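Local coordinates for porin B (Pseudomonas putida, PDB 4GEY), which forms an outer-membrane beta-barrel channel that probably admits sugars into pseudomonads, and here binds a glucose molecule, at residues R101-S104 and N105-S109; E121-G124 and R125-W129; F165-L168 and A169-G172; I182-N185 and W186-Q190. The protein carries 2 engineered substitutions. All coordinates share one frame; numbering follows the deposited sequence.

Interaction 1 (R101-S104 and N105-S109). With DMU (decyl-beta-D-maltopyranoside), chain N.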
loop_
_atom_site.group_PDB
_atom_site.type_symbol
_atom_site.label_atom_id
_atom_site.label_comp_id
_atom_site.label_asym_id
_atom_site.label_seq_id
_atom_site.Cartn_x
_atom_site.Cartn_y
_atom_site.Cartn_z
ATOM N N ARG A 101 15.112 -8.105 4.583
ATOM C CA ARG A 101 15.759 -7.199 3.649
ATOM C C ARG A 101 15.036 -7.173 2.305
ATOM O O ARG A 101 14.294 -8.101 1.973
ATOM C CB ARG A 101 17.215 -7.625 3.443
ATOM C CG ARG A 101 18.118 -7.403 4.642
ATOM C CD ARG A 101 19.574 -7.571 4.253
ATOM N NE ARG A 101 19.880 -8.963 3.941
ATOM C CZ ARG A 101 21.081 -9.402 3.577
ATOM N NH1 ARG A 101 22.102 -8.559 3.469
ATOM N NH2 ARG A 101 21.258 -10.689 3.318
ATOM N N ASN A 102 15.282 -6.115 1.531
ATOM C CA ASN A 102 14.574 -5.862 0.279
ATOM C C ASN A 102 15.499 -5.887 -0.927
ATOM O O ASN A 102 16.440 -5.094 -1.002
ATOM C CB ASN A 102 13.897 -4.491 0.326
ATOM C CG ASN A 102 12.952 -4.263 -0.846
ATOM O OD1 ASN A 102 13.019 -4.961 -1.863
ATOM N ND2 ASN A 102 12.042 -3.299 -0.696
ATOM N N LEU A 103 15.193 -6.761 -1.887
ATOM C CA LEU A 103 15.923 -6.836 -3.163
ATOM C C LEU A 103 16.024 -5.499 -3.900
ATOM O O LEU A 103 17.079 -5.178 -4.464
ATOM C CB LEU A 103 15.257 -7.843 -4.098
ATOM C CG LEU A 103 16.136 -8.921 -4.728
ATOM C CD1 LEU A 103 15.746 -9.140 -6.188
ATOM C CD2 LEU A 103 17.614 -8.622 -4.574
ATOM N N SER A 104 14.921 -4.748 -3.906
ATOM C CA SER A 104 14.863 -3.446 -4.557
ATOM C C SER A 104 16.011 -2.523 -4.130
ATOM O O SER A 104 16.603 -1.817 -4.954
ATOM C CB SER A 104 13.514 -2.760 -4.294
ATOM O OG SER A 104 12.497 -3.266 -5.136
ATOM N N ASN A 105 16.336 -2.531 -2.845
ATOM C CA ASN A 105 17.470 -1.750 -2.387
ATOM C C ASN A 105 18.797 -2.415 -2.706
ATOM O O ASN A 105 19.721 -1.777 -3.209
ATOM C CB ASN A 105 17.354 -1.511 -0.893
ATOM C CG ASN A 105 16.148 -0.689 -0.546
ATOM O OD1 ASN A 105 15.785 0.238 -1.277
ATOM N ND2 ASN A 105 15.500 -1.029 0.557
ATOM N N ASP A 106 18.874 -3.715 -2.436
ATOM C CA ASP A 106 20.150 -4.406 -2.404
ATOM C C ASP A 106 20.697 -4.788 -3.771
ATOM O O ASP A 106 21.898 -4.966 -3.906
ATOM C CB ASP A 106 20.076 -5.615 -1.466
ATOM C CG ASP A 106 19.900 -5.211 -0.013
ATOM O OD1 ASP A 106 20.272 -4.066 0.319
ATOM O OD2 ASP A 106 19.391 -6.025 0.795
ATOM N N ARG A 107 19.834 -4.901 -4.784
ATOM C CA ARG A 107 20.301 -5.219 -6.153
ATOM C C ARG A 107 19.721 -4.341 -7.294
ATOM O O ARG A 107 20.452 -3.926 -8.185
ATOM C CB ARG A 107 20.057 -6.694 -6.496
ATOM C CG ARG A 107 20.855 -7.691 -5.687
ATOM C CD ARG A 107 22.359 -7.690 -6.011
ATOM N NE ARG A 107 23.120 -7.601 -4.772
ATOM C CZ ARG A 107 23.934 -8.541 -4.326
ATOM N NH1 ARG A 107 24.127 -9.636 -5.040
ATOM N NH2 ARG A 107 24.572 -8.376 -3.176
ATOM N N ILE A 108 18.418 -4.080 -7.280
ATOM C CA ILE A 108 17.766 -3.434 -8.420
ATOM C C ILE A 108 18.084 -1.946 -8.589
ATOM O O ILE A 108 18.399 -1.494 -9.692
ATOM C CB ILE A 108 16.233 -3.611 -8.366
ATOM C CG1 ILE A 108 15.838 -5.019 -8.810
ATOM C CG2 ILE A 108 15.529 -2.610 -9.258
ATOM C CD1 ILE A 108 15.682 -5.952 -7.674
ATOM N N SER A 109 18.010 -1.194 -7.493
ATOM C CA SER A 109 18.106 0.270 -7.536
ATOM C C SER A 109 19.482 0.852 -7.825
ATOM O O SER A 109 20.507 0.330 -7.417
ATOM C CB SER A 109 17.618 0.871 -6.220
ATOM O OG SER A 109 16.212 0.773 -6.114
HETATM C C1 DMU N . 19.320 -15.333 3.593
HETATM C C2 DMU N . 20.544 -14.592 3.775
HETATM C C3 DMU N . 21.554 -14.670 2.693
HETATM C C4 DMU N . 20.975 -14.659 1.254
HETATM O O5 DMU N . 19.605 -15.362 1.209
HETATM C C6 DMU N . 18.695 -15.150 2.304
HETATM O O7 DMU N . 22.498 -13.576 2.805
HETATM O O16 DMU N . 17.622 -16.076 2.136
HETATM C C18 DMU N . 16.408 -15.682 1.523
HETATM C C19 DMU N . 15.429 -16.830 1.185
HETATM C C22 DMU N . 14.874 -17.674 2.374
HETATM C C25 DMU N . 13.724 -18.624 2.056
HETATM C C28 DMU N . 12.315 -18.277 2.495
HETATM C C31 DMU N . 11.167 -19.089 1.926
HETATM O O49 DMU N . 18.332 -14.952 4.637
HETATM O O55 DMU N . 21.147 -14.948 5.069
HETATM C C57 DMU N . 21.784 -15.305 0.382
HETATM O O61 DMU N . 21.370 -15.391 -0.941
HETATM C C5 DMU N . 24.612 -12.597 3.019
HETATM C C7 DMU N . 24.604 -11.866 1.790
HETATM C C8 DMU N . 25.233 -12.568 0.642
HETATM C C9 DMU N . 25.077 -14.136 0.584
HETATM O O1 DMU N . 24.375 -14.704 1.849
HETATM C C10 DMU N . 23.872 -13.853 2.930
HETATM O O2 DMU N . 24.789 -12.009 -0.568
HETATM O O3 DMU N . 24.083 -11.778 4.127
HETATM O O4 DMU N . 25.290 -10.609 2.045
HETATM C C11 DMU N . 26.247 -14.734 0.414
HETATM O O6 DMU N . 26.938 -14.463 -0.752
#

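Interaction 2 (E121-G124 and R125-W129). With BGC (beta-D-glucopyranose), chain B.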
loop_
_atom_site.group_PDB
_atom_site.type_symbol
_atom_site.label_atom_id
_atom_site.label_comp_id
_atom_site.label_asym_id
_atom_site.label_seq_id
_atom_site.Cartn_x
_atom_site.Cartn_y
_atom_site.Cartn_z
ATOM N N GLU A 121 6.563 -6.000 -1.292
ATOM C CA GLU A 121 5.657 -5.027 -0.659
ATOM C C GLU A 121 5.692 -5.098 0.859
ATOM O O GLU A 121 5.499 -4.106 1.530
ATOM C CB GLU A 121 4.201 -5.202 -1.132
ATOM C CG GLU A 121 3.529 -6.541 -0.753
ATOM C CD GLU A 121 2.906 -6.545 0.642
ATOM O OE1 GLU A 121 2.486 -7.623 1.123
ATOM O OE2 GLU A 121 2.799 -5.466 1.259
ATOM N N VAL A 122 5.925 -6.272 1.418
ATOM C CA VAL A 122 5.802 -6.376 2.856
ATOM C C VAL A 122 6.962 -5.692 3.610
ATOM O O VAL A 122 6.863 -5.450 4.816
ATOM C CB VAL A 122 5.614 -7.823 3.294
ATOM C CG1 VAL A 122 6.968 -8.523 3.394
ATOM C CG2 VAL A 122 4.868 -7.856 4.599
ATOM N N TRP A 123 8.048 -5.374 2.899
ATOM C CA TRP A 123 9.192 -4.702 3.515
ATOM C C TRP A 123 8.978 -3.192 3.681
ATOM O O TRP A 123 8.496 -2.515 2.768
ATOM C CB TRP A 123 10.459 -4.899 2.690
ATOM C CG TRP A 123 11.667 -4.242 3.324
ATOM C CD1 TRP A 123 12.551 -4.821 4.191
ATOM C CD2 TRP A 123 12.122 -2.889 3.152
ATOM N NE1 TRP A 123 13.519 -3.924 4.567
ATOM C CE2 TRP A 123 13.280 -2.729 3.945
ATOM C CE3 TRP A 123 11.662 -1.796 2.411
ATOM C CZ2 TRP A 123 13.983 -1.526 4.016
ATOM C CZ3 TRP A 123 12.370 -0.596 2.486
ATOM C CH2 TRP A 123 13.510 -0.475 3.275
ATOM N N GLY A 124 9.381 -2.654 4.828
ATOM C CA GLY A 124 9.452 -1.214 4.951
ATOM C C GLY A 124 8.946 -0.663 6.267
ATOM O O GLY A 124 8.296 -1.369 7.035
ATOM N N ARG A 125 9.272 0.605 6.510
ATOM C CA ARG A 125 8.839 1.348 7.684
ATOM C C ARG A 125 9.518 0.913 8.959
ATOM O O ARG A 125 8.950 1.071 10.037
ATOM C CB ARG A 125 7.309 1.333 7.867
ATOM C CG ARG A 125 6.521 1.802 6.645
ATOM C CD ARG A 125 6.995 3.152 6.138
ATOM N NE ARG A 125 5.940 3.826 5.395
ATOM C CZ ARG A 125 6.036 5.059 4.913
ATOM N NH1 ARG A 125 7.149 5.757 5.090
ATOM N NH2 ARG A 125 5.013 5.594 4.249
ATOM N N GLY A 126 10.722 0.354 8.842
ATOM C CA GLY A 126 11.572 0.211 10.007
ATOM C C GLY A 126 11.905 -1.185 10.493
ATOM O O GLY A 126 12.778 -1.325 11.349
ATOM N N GLN A 127 11.223 -2.204 9.969
ATOM C CA GLN A 127 11.493 -3.602 10.349
ATOM C C GLN A 127 11.487 -3.849 11.867
ATOM O O GLN A 127 12.332 -4.568 12.384
ATOM C CB GLN A 127 12.817 -4.105 9.737
ATOM C CG GLN A 127 12.956 -3.888 8.223
ATOM C CD GLN A 127 11.748 -4.379 7.443
ATOM O OE1 GLN A 127 10.783 -3.620 7.220
ATOM N NE2 GLN A 127 11.779 -5.661 7.032
ATOM N N THR A 128 10.531 -3.252 12.570
ATOM C CA THR A 128 10.407 -3.427 14.017
ATOM C C THR A 128 8.959 -3.684 14.437
ATOM O O THR A 128 8.113 -4.077 13.616
ATOM C CB THR A 128 10.866 -2.177 14.794
ATOM O OG1 THR A 128 11.254 -1.150 13.873
ATOM C CG2 THR A 128 12.020 -2.506 15.718
ATOM N N TRP A 129 8.696 -3.448 15.724
ATOM C CA TRP A 129 7.377 -3.627 16.311
ATOM C C TRP A 129 6.607 -2.308 16.255
ATOM O O TRP A 129 7.127 -1.257 16.630
ATOM C CB TRP A 129 7.497 -4.112 17.763
ATOM C CG TRP A 129 8.094 -5.511 17.912
ATOM C CD1 TRP A 129 9.419 -5.854 17.830
ATOM C CD2 TRP A 129 7.383 -6.734 18.181
ATOM N NE1 TRP A 129 9.570 -7.208 18.022
ATOM C CE2 TRP A 129 8.340 -7.771 18.240
ATOM C CE3 TRP A 129 6.030 -7.053 18.365
ATOM C CZ2 TRP A 129 7.986 -9.104 18.476
ATOM C CZ3 TRP A 129 5.682 -8.374 18.600
ATOM C CH2 TRP A 129 6.654 -9.383 18.656
HETATM C C2 BGC B . 5.433 -1.499 3.053
HETATM C C3 BGC B . 4.101 -1.769 2.720
HETATM C C4 BGC B . 3.183 -0.772 3.267
HETATM C C5 BGC B . 3.549 0.689 2.864
HETATM C C6 BGC B . 2.874 1.658 3.533
HETATM C C1 BGC B . 5.876 -0.226 2.549
HETATM O O1 BGC B . 7.191 -0.040 2.934
HETATM O O2 BGC B . 6.280 -2.562 2.505
HETATM O O3 BGC B . 3.761 -3.113 3.203
HETATM O O4 BGC B . 1.881 -1.098 2.871
HETATM O O5 BGC B . 5.050 0.829 3.101
HETATM O O6 BGC B . 3.257 1.998 4.824
#

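Interaction 3 (F165-L168 and A169-G172)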
loop_
_atom_site.group_PDB
_atom_site.type_symbol
_atom_site.label_atom_id
_atom_site.label_comp_id
_atom_site.label_asym_id
_atom_site.label_seq_id
_atom_site.Cartn_x
_atom_site.Cartn_y
_atom_site.Cartn_z
ATOM N N PHE A 165 -0.776 -9.245 -4.771
ATOM C CA PHE A 165 0.454 -9.143 -5.559
ATOM C C PHE A 165 1.650 -8.971 -4.611
ATOM O O PHE A 165 1.478 -8.611 -3.457
ATOM C CB PHE A 165 0.390 -7.971 -6.548
ATOM C CG PHE A 165 -0.488 -8.223 -7.750
ATOM C CD1 PHE A 165 -1.858 -7.975 -7.698
ATOM C CD2 PHE A 165 0.062 -8.685 -8.944
ATOM C CE1 PHE A 165 -2.667 -8.203 -8.802
ATOM C CE2 PHE A 165 -0.744 -8.923 -10.060
ATOM C CZ PHE A 165 -2.105 -8.680 -9.991
ATOM N N GLN A 166 2.858 -9.248 -5.082
ATOM C CA GLN A 166 4.026 -9.037 -4.248
ATOM C C GLN A 166 4.581 -7.631 -4.464
ATOM O O GLN A 166 5.115 -6.999 -3.542
ATOM C CB GLN A 166 5.102 -10.082 -4.538
ATOM C CG GLN A 166 6.316 -9.968 -3.617
ATOM C CD GLN A 166 7.141 -11.237 -3.567
ATOM O OE1 GLN A 166 6.608 -12.338 -3.402
ATOM N NE2 GLN A 166 8.451 -11.092 -3.721
ATOM N N ASN A 167 4.452 -7.154 -5.697
ATOM C CA ASN A 167 4.957 -5.850 -6.076
ATOM C C ASN A 167 4.092 -4.716 -5.502
ATOM O O ASN A 167 2.873 -4.730 -5.630
ATOM C CB ASN A 167 5.009 -5.762 -7.591
ATOM C CG ASN A 167 5.771 -4.558 -8.078
ATOM O OD1 ASN A 167 5.290 -3.425 -8.005
ATOM N ND2 ASN A 167 6.959 -4.794 -8.601
ATOM N N LEU A 168 4.744 -3.735 -4.884
ATOM C CA LEU A 168 4.066 -2.640 -4.190
ATOM C C LEU A 168 3.045 -1.943 -5.054
ATOM O O LEU A 168 1.987 -1.573 -4.568
ATOM C CB LEU A 168 5.073 -1.600 -3.685
ATOM C CG LEU A 168 4.977 -1.127 -2.233
ATOM C CD1 LEU A 168 5.629 0.235 -2.091
ATOM C CD2 LEU A 168 3.558 -1.114 -1.710
ATOM N N ALA A 169 3.362 -1.771 -6.331
ATOM C CA ALA A 169 2.485 -1.066 -7.256
ATOM C C ALA A 169 1.090 -1.688 -7.354
ATOM O O ALA A 169 0.151 -1.035 -7.833
ATOM C CB ALA A 169 3.118 -1.023 -8.630
ATOM N N PHE A 170 0.956 -2.948 -6.933
ATOM C CA PHE A 170 -0.324 -3.654 -7.037
ATOM C C PHE A 170 -0.853 -4.085 -5.679
ATOM O O PHE A 170 -1.666 -5.004 -5.573
ATOM C CB PHE A 170 -0.214 -4.877 -7.962
ATOM C CG PHE A 170 0.474 -4.586 -9.242
ATOM C CD1 PHE A 170 -0.140 -3.819 -10.213
ATOM C CD2 PHE A 170 1.748 -5.063 -9.476
ATOM C CE1 PHE A 170 0.514 -3.527 -11.403
ATOM C CE2 PHE A 170 2.398 -4.783 -10.657
ATOM C CZ PHE A 170 1.784 -4.003 -11.619
ATOM N N CYS A 171 -0.389 -3.416 -4.641
ATOM C CA CYS A 171 -0.762 -3.794 -3.285
ATOM C C CYS A 171 -1.015 -2.560 -2.421
ATOM O O CYS A 171 -0.124 -1.733 -2.237
ATOM C CB CYS A 171 0.327 -4.670 -2.655
ATOM S SG CYS A 171 0.343 -4.592 -0.841
ATOM N N GLY A 172 -2.236 -2.430 -1.915
ATOM C CA GLY A 172 -2.549 -1.432 -0.906
ATOM C C GLY A 172 -2.884 -0.083 -1.489
ATOM O O GLY A 172 -3.133 0.032 -2.685
#

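Interaction 4 (I182-N185 and W186-Q190). With BGC (beta-D-glucopyranose), chain B.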
loop_
_atom_site.group_PDB
_atom_site.type_symbol
_atom_site.label_atom_id
_atom_site.label_comp_id
_atom_site.label_asym_id
_atom_site.label_seq_id
_atom_site.Cartn_x
_atom_site.Cartn_y
_atom_site.Cartn_z
ATOM N N ILE A 182 4.217 11.624 3.504
ATOM C CA ILE A 182 3.284 12.172 4.503
ATOM C C ILE A 182 2.101 11.246 4.825
ATOM O O ILE A 182 1.534 11.301 5.920
ATOM C CB ILE A 182 2.698 13.560 4.087
ATOM C CG1 ILE A 182 1.838 13.425 2.826
ATOM C CG2 ILE A 182 3.800 14.582 3.876
ATOM C CD1 ILE A 182 1.040 14.635 2.490
ATOM N N TRP A 183 1.721 10.417 3.860
ATOM C CA TRP A 183 0.566 9.527 3.990
ATOM C C TRP A 183 1.146 8.167 4.312
ATOM O O TRP A 183 1.970 7.647 3.565
ATOM C CB TRP A 183 -0.232 9.536 2.668
ATOM C CG TRP A 183 -1.322 8.489 2.451
ATOM C CD1 TRP A 183 -1.209 7.132 2.596
ATOM C CD2 TRP A 183 -2.654 8.723 1.976
ATOM N NE1 TRP A 183 -2.393 6.516 2.266
ATOM C CE2 TRP A 183 -3.293 7.471 1.879
ATOM C CE3 TRP A 183 -3.370 9.869 1.636
ATOM C CZ2 TRP A 183 -4.612 7.334 1.468
ATOM C CZ3 TRP A 183 -4.684 9.732 1.222
ATOM C CH2 TRP A 183 -5.291 8.475 1.144
ATOM N N TYR A 184 0.747 7.595 5.438
ATOM C CA TYR A 184 1.376 6.362 5.908
ATOM C C TYR A 184 0.370 5.233 6.085
ATOM O O TYR A 184 -0.397 5.223 7.035
ATOM C CB TYR A 184 2.064 6.599 7.252
ATOM C CG TYR A 184 2.953 7.823 7.318
ATOM C CD1 TYR A 184 3.759 8.194 6.244
ATOM C CD2 TYR A 184 2.997 8.604 8.463
ATOM C CE1 TYR A 184 4.577 9.314 6.311
ATOM C CE2 TYR A 184 3.814 9.718 8.540
ATOM C CZ TYR A 184 4.596 10.068 7.465
ATOM O OH TYR A 184 5.396 11.182 7.549
ATOM N N ASN A 185 0.384 4.268 5.184
ATOM C CA ASN A 185 -0.445 3.089 5.354
ATOM C C ASN A 185 0.057 2.179 6.467
ATOM O O ASN A 185 1.144 2.398 7.036
ATOM C CB ASN A 185 -0.480 2.286 4.053
ATOM C CG ASN A 185 -1.060 3.076 2.888
ATOM O OD1 ASN A 185 -2.068 3.762 3.026
ATOM N ND2 ASN A 185 -0.420 2.982 1.738
ATOM N N TRP A 186 -0.763 1.166 6.767
ATOM C CA TRP A 186 -0.322 -0.056 7.444
ATOM C C TRP A 186 1.100 -0.363 6.994
ATOM O O TRP A 186 1.339 -0.539 5.805
ATOM C CB TRP A 186 -1.228 -1.217 7.035
ATOM C CG TRP A 186 -0.803 -2.557 7.571
ATOM C CD1 TRP A 186 0.372 -3.230 7.304
ATOM C CD2 TRP A 186 -1.550 -3.409 8.453
ATOM N NE1 TRP A 186 0.401 -4.414 7.978
ATOM C CE2 TRP A 186 -0.766 -4.559 8.685
ATOM C CE3 TRP A 186 -2.808 -3.310 9.068
ATOM C CZ2 TRP A 186 -1.190 -5.599 9.501
ATOM C CZ3 TRP A 186 -3.226 -4.337 9.883
ATOM C CH2 TRP A 186 -2.420 -5.470 10.096
ATOM N N PRO A 187 2.028 -0.532 7.941
ATOM C CA PRO A 187 1.763 -0.782 9.359
ATOM C C PRO A 187 1.960 0.418 10.266
ATOM O O PRO A 187 2.086 0.198 11.470
ATOM C CB PRO A 187 2.847 -1.796 9.705
ATOM C CG PRO A 187 4.020 -1.344 8.845
ATOM C CD PRO A 187 3.460 -0.695 7.616
ATOM N N VAL A 188 2.014 1.636 9.729
ATOM C CA VAL A 188 2.186 2.819 10.568
ATOM C C VAL A 188 0.817 3.253 11.079
ATOM O O VAL A 188 -0.159 3.205 10.336
ATOM C CB VAL A 188 2.836 4.002 9.785
ATOM C CG1 VAL A 188 3.023 5.223 10.677
ATOM C CG2 VAL A 188 4.159 3.599 9.203
ATOM N N SER A 189 0.735 3.664 12.341
ATOM C CA SER A 189 -0.511 4.241 12.847
ATOM C C SER A 189 -0.331 5.718 13.172
ATOM O O SER A 189 0.795 6.184 13.357
ATOM C CB SER A 189 -1.011 3.499 14.085
ATOM O OG SER A 189 -0.339 3.955 15.245
ATOM N N GLN A 190 -1.457 6.434 13.230
ATOM C CA GLN A 190 -1.517 7.864 13.544
ATOM C C GLN A 190 -2.874 8.121 14.162
ATOM O O GLN A 190 -3.836 7.395 13.890
ATOM C CB GLN A 190 -1.473 8.726 12.283
ATOM C CG GLN A 190 -0.236 8.633 11.454
ATOM C CD GLN A 190 -0.567 8.337 10.021
ATOM O OE1 GLN A 190 -1.367 7.442 9.727
ATOM N NE2 GLN A 190 0.030 9.099 9.110
HETATM C C2 BGC B . 5.433 -1.499 3.053
HETATM C C3 BGC B . 4.101 -1.769 2.720
HETATM C C4 BGC B . 3.183 -0.772 3.267
HETATM C C5 BGC B . 3.549 0.689 2.864
HETATM C C6 BGC B . 2.874 1.658 3.533
HETATM C C1 BGC B . 5.876 -0.226 2.549
HETATM O O1 BGC B . 7.191 -0.040 2.934
HETATM O O2 BGC B . 6.280 -2.562 2.505
HETATM O O3 BGC B . 3.761 -3.113 3.203
HETATM O O4 BGC B . 1.881 -1.098 2.871
HETATM O O5 BGC B . 5.050 0.829 3.101
HETATM O O6 BGC B . 3.257 1.998 4.824
#

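Interaction 1 (R101-S104 and N105-S109)
Asn102 and Asp106 face each other across the first turn of the short helix 103-108, and most of what joins the two segments is backbone bonding. Asp106 N donates to Asn102 O at 3.1 Å. Leu103 O takes the N-H of Arg107, with Arg107 N 2.8 Å away. A weaker bond runs from Ile108 N to Leu103 O at 3.3 Å, as the helix widens into a pi-type turn. Where the helix ends, Ser104 O accepts twice from Ser109: from N at 3.0 Å and from OG at 2.9 Å, with the hydroxyl lying above the carbonyl plane.

The N-terminal end of helix 103-108 is capped by Asn102, its N-cap residue. Asn102 OD1 is brought to Ser104 N, 2.8 Å away, by a chi1 of -170° that sets CG beside the carbonyl carbon.

Apolar contact lies along the flank of the helix. Leu103 CD1 meets Ile108 CD1 at 3.5 Å, the two side chains crossing at about a right angle, while Leu103 CD2 rests on the aliphatic start of Arg107.

Arg101 NH2 donates to O3 of the maltoside detergent; the arginine only comes near Asp106, whose salt bridge is with Arg67. Arg107 is paired with Asp63. Ser104 and Ser109 also bond to Gln115. At the helix start Asn102 OD1 takes Ser104 N and Gln120 takes Leu103 N, while Ser109 takes up Ser104 O, which would be expected to limit fraying.

Interaction 2 (E121-G124 and R125-W129)
Gln127 folds back over Trp123 and Gly124, making the tight bend that carries part of the glucose site. Its OE1 accepts from Gly124 N at 2.9 Å, the N-H standing above the amide plane instead of on a lone pair. The same oxygen lies 3.7 Å above one face of the indole of Trp123, offset toward the rim, with the ring and amide planes 35° apart. A bend at chi2 (-50°) curls the Gln127 chain into this place.

Glucose binds beside this bend, although its exact placing is doubtful here, O2 being modelled too close to the main chain. As modelled, its O3 donates to Glu121 O at 2.6 Å, and its O1 donates to Trp123 O at 2.8 Å. Gly124, which has no side chain, brings CA within 3.2 Å of the same O1. Arg125 NE reaches O6 at 3.3 Å; that bond is long but almost straight (174°), with O6 at the edge of the guanidinium in its plane.

Arg98 belongs to both shells: NH2 bonds the sugar and NH1 bonds Gly124 O. Farther out, Arg125 NH2 is tied to Gly180 O, and Glu121 OE1 forms a salt bridge with Lys431. The sugar hydroxyls O1 and O3 thus appear to be read by main-chain carbonyls, whose positions depend on the shape of the loop, while Arg125 offers O6 a donor that is probably positively charged, through one long bond.

Interaction 3 (F165-L168 and A169-G172)
A single turn of 3-10 helix, entered through an Asx turn, brings Phe165 and Phe170 together in the loop between strand 145-149 and helix 175-178. Asn167 OD1 accepts from Ala169 N at 3.0 Å, closing the Asx turn. The main chain follows with two i-to-i+3 bonds, Phe170 N to Asn167 O at 2.9 Å and Cys171 N to Leu168 O at 3.0 Å. Asn167 CG lies anti to its backbone N (chi1 -169°), which carries the amide forward, toward Ala169 N; OD1 also bonds Ser117 OG, and ND2 bonds Gln411.

This loop folds into the interior of the porin barrel, where its aromatic side chains meet the wall at Glu393 and Ala353. Phe170 comes at the Phe165 ring over one face, Phe170 CB touching Phe165 CG at 3.4 Å. The two rings are inclined at 45° with centroids 5.1 Å apart, an oblique pairing. Phe170 CD2 lies 3.8 Å from Asn167 CB, while Ala169 CB sits over the centre of the Phe170 ring. Immediately after the turn, Cys171 is joined to Cys163 by a disulfide, a covalent tie within the loop that also packs against Glu121 of the glucose pocket.

Interaction 4 (I182-N185 and W186-Q190)
One side of the glucose pocket is a type VI beta turn, in which Trp186 and Pro187 are the corners and the peptide between them is cis. Val188 N closes the turn onto Asn185 O at 2.9 Å (156°).

With the cis bond in place, the carbonyls of Asn185 and Trp186 both lie near the sugar, whose exact placing is uncertain. As modelled, Trp186 O accepts a weak bond from glucose O4 at 3.0 Å. Glucose O6 has one proton for two possible acceptors, Asn185 O at 3.1 Å and Trp186 O at 3.3 Å, and either bond would be weak. Alongside, Asn185 CB comes 3.5 Å from the C6 carbon of the sugar.

The asparagine amide is itself held from behind. Its OD1 accepts from Trp183 NE1 at 2.9 Å, nearly in the plane of the indole, and its ND2 bonds to Ser173 O, so both ends of the amide are engaged and its rotation is fixed.

Tyr184 and Val188 pack together beside the turn. Tyr184 CB meets Val188 CB at 3.7 Å, and Val188 CG1, anti to the backbone N (chi1 -179°), leans toward the tyrosine ring. Polar atoms meet that ring too: Ile182 O lies 3.5 Å above its centre, and its hydroxyl bonds Gly181 O. The Trp186 indole packs on barrel strands 89-100 and 129-140, with NE1 bonded to Gln71. A proline turn of this kind, offering main-chain oxygens to sugar hydroxyls, belongs to the binding site that the inward-folded loops build within this carbohydrate-selective porin.

The four contacts follow one another along the chain and come from two long excursions of the barrel: interactions 1 and 2 between strands 89-100 and 129-140, interactions 3 and 4 between strands 145-149 and 190-198. Interaction 2 is the hub. Its Trp123 packs on Asn102 and Asn105 of interaction 1, its Glu121 meets Gln166 and Cys171 of interaction 3, and its Arg125 lies against Tyr184 and Pro187 of interaction 4, their centres about 11 Å apart. Interactions 2 and 4 both touch the glucose, whereas interactions 1 and 4 have centres about 22 Å apart. Two inward-folded loops come together within the barrel, consistent with a single sugar site along the channel.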